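Local coordinates for acetone carboxylase alpha subunit (PDB 5M45), which forms the alpha subunit of acetone carboxylase, a multisubunit enzyme, and belongs to the hydantoinase B/oxoprolinase family, at residues I17-E22 with G256-W261. Numbering follows the deposited sequence.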
# COMPACT_ATOMS: atom_id res chain seq x y z
N ILE A 17 -29.79 -6.09 -13.31
CA ILE A 17 -30.21 -6.04 -11.91
C ILE A 17 -31.06 -4.85 -11.50
O ILE A 17 -31.69 -4.92 -10.44
CB ILE A 17 -29.04 -6.15 -10.91
CG1 ILE A 17 -28.13 -4.90 -10.99
CG2 ILE A 17 -28.26 -7.43 -11.14
CD1 ILE A 17 -27.02 -4.88 -9.97
N VAL A 18 -31.08 -3.76 -12.27
CA VAL A 18 -31.88 -2.58 -11.87
C VAL A 18 -33.37 -2.94 -11.97
O VAL A 18 -33.75 -3.76 -12.82
CB VAL A 18 -31.58 -1.34 -12.75
CG1 VAL A 18 -32.46 -0.13 -12.38
CG2 VAL A 18 -30.11 -0.96 -12.64
N ARG A 19 -34.19 -2.36 -11.09
CA ARG A 19 -35.65 -2.53 -11.19
C ARG A 19 -36.14 -2.24 -12.61
O ARG A 19 -35.85 -1.18 -13.14
CB ARG A 19 -36.38 -1.61 -10.20
CG ARG A 19 -37.93 -1.74 -10.24
CD ARG A 19 -38.57 -0.75 -9.27
NE ARG A 19 -39.97 -0.55 -9.57
CZ ARG A 19 -40.94 -1.38 -9.26
NH1 ARG A 19 -40.70 -2.51 -8.56
NH2 ARG A 19 -42.20 -1.06 -9.64
N GLY A 20 -36.91 -3.17 -13.19
CA GLY A 20 -37.37 -3.11 -14.59
C GLY A 20 -36.53 -3.95 -15.57
O GLY A 20 -36.99 -4.21 -16.68
N GLY A 21 -35.31 -4.35 -15.19
CA GLY A 21 -34.50 -5.26 -15.99
C GLY A 21 -33.32 -4.69 -16.77
O GLY A 21 -32.59 -5.45 -17.43
N GLU A 22 -33.13 -3.38 -16.73
CA GLU A 22 -31.92 -2.82 -17.33
C GLU A 22 -30.68 -3.21 -16.51
O GLU A 22 -30.76 -3.33 -15.28
CB GLU A 22 -32.02 -1.30 -17.38
CG GLU A 22 -33.08 -0.75 -18.32
CD GLU A 22 -33.20 0.75 -18.16
OE1 GLU A 22 -33.60 1.21 -17.04
OE2 GLU A 22 -32.87 1.48 -19.12
N GLY A 256 -45.28 2.47 -0.92
CA GLY A 256 -45.25 1.79 -2.21
C GLY A 256 -44.04 2.15 -3.04
O GLY A 256 -43.56 3.29 -3.00
N ILE A 257 -43.54 1.17 -3.77
CA ILE A 257 -42.34 1.34 -4.60
C ILE A 257 -42.55 2.36 -5.73
O ILE A 257 -41.60 3.08 -6.06
CB ILE A 257 -41.81 -0.04 -5.15
CG1 ILE A 257 -40.48 0.12 -5.92
CG2 ILE A 257 -42.81 -0.70 -6.11
CD1 ILE A 257 -39.31 0.69 -5.12
N GLU A 258 -43.75 2.48 -6.28
CA GLU A 258 -43.96 3.41 -7.43
C GLU A 258 -43.70 4.87 -7.04
O GLU A 258 -43.07 5.61 -7.79
CB GLU A 258 -45.38 3.33 -8.01
CG GLU A 258 -45.80 1.96 -8.51
CD GLU A 258 -45.20 1.64 -9.83
OE1 GLU A 258 -45.91 1.98 -10.83
OE2 GLU A 258 -44.10 1.04 -9.88
N ALA A 259 -44.21 5.27 -5.87
CA ALA A 259 -43.98 6.62 -5.38
C ALA A 259 -42.49 6.87 -5.06
O ALA A 259 -41.96 7.93 -5.42
CB ALA A 259 -44.84 6.89 -4.15
N TYR A 260 -41.83 5.91 -4.39
CA TYR A 260 -40.40 6.06 -4.08
C TYR A 260 -39.58 6.15 -5.37
O TYR A 260 -38.66 6.98 -5.45
CB TYR A 260 -39.88 4.90 -3.21
CG TYR A 260 -38.41 5.03 -2.89
CD1 TYR A 260 -37.99 5.76 -1.78
CD2 TYR A 260 -37.43 4.49 -3.72
CE1 TYR A 260 -36.65 5.92 -1.50
CE2 TYR A 260 -36.09 4.64 -3.44
CZ TYR A 260 -35.69 5.37 -2.34
OH TYR A 260 -34.35 5.57 -2.03
N TRP A 261 -39.89 5.30 -6.33
CA TRP A 261 -39.19 5.25 -7.64
C TRP A 261 -39.31 6.59 -8.40
O TRP A 261 -38.31 7.07 -8.98
CB TRP A 261 -39.68 4.05 -8.45
CG TRP A 261 -38.89 3.68 -9.70
CD1 TRP A 261 -39.30 3.76 -11.00
CD2 TRP A 261 -37.55 3.15 -9.75
NE1 TRP A 261 -38.30 3.33 -11.85
CE2 TRP A 261 -37.23 2.94 -11.11
CE3 TRP A 261 -36.61 2.82 -8.79
CZ2 TRP A 261 -36.00 2.44 -11.52
CZ3 TRP A 261 -35.37 2.31 -9.19
CH2 TRP A 261 -35.09 2.11 -10.55
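The indole of W261 carries the aliphatic part of R19 over one face and meets V18 at its edge. On the face, R19 CD makes a CH-pi contact, 4.2 Å from the centroid of the six-membered ring of W261. Nearer the backbone, R19 CB lies 4.0 Å from W261 CH2, the atom that V18 CG1 approaches close to the ring plane at 3.9 Å. The R19 guanidinium has I257 over one face, with I257 CG1 and I257 CG2 both 3.7 Å from R19 CZ, and E258 at its edge. Its plane is turned 69° from the indole, and its distance from the five-membered ring leaves at most a weak cation-pi attraction. CG of R19 is anti to the backbone N, and the chain runs extended as far as NE, sliding past W261 in the opposite direction. These contacts join a type II beta turn, V18 to G21, to the N-terminal end of helix 257-282, for which G256 is the N-cap residue. V18 O receives the turn's hydrogen bond from G21 N. Strand 165-175 of an antiparallel sheet supplies E165, whose carboxylate accepts from G20 N, and I167, which touches both R19 and I257. The salt bridge between R19 NH2 and E258 OE2 is short at 2.8 Å but poorly aimed, a weak hydrogen bond with an N-H...O angle of 125°. E258 sets out away from the turn; its chain bends at chi2 (-78°), and its carboxylate comes back to R19 with its plane steeply tilted to the guanidinium. Further along the helix, Y265 packs edge-to-face with W261.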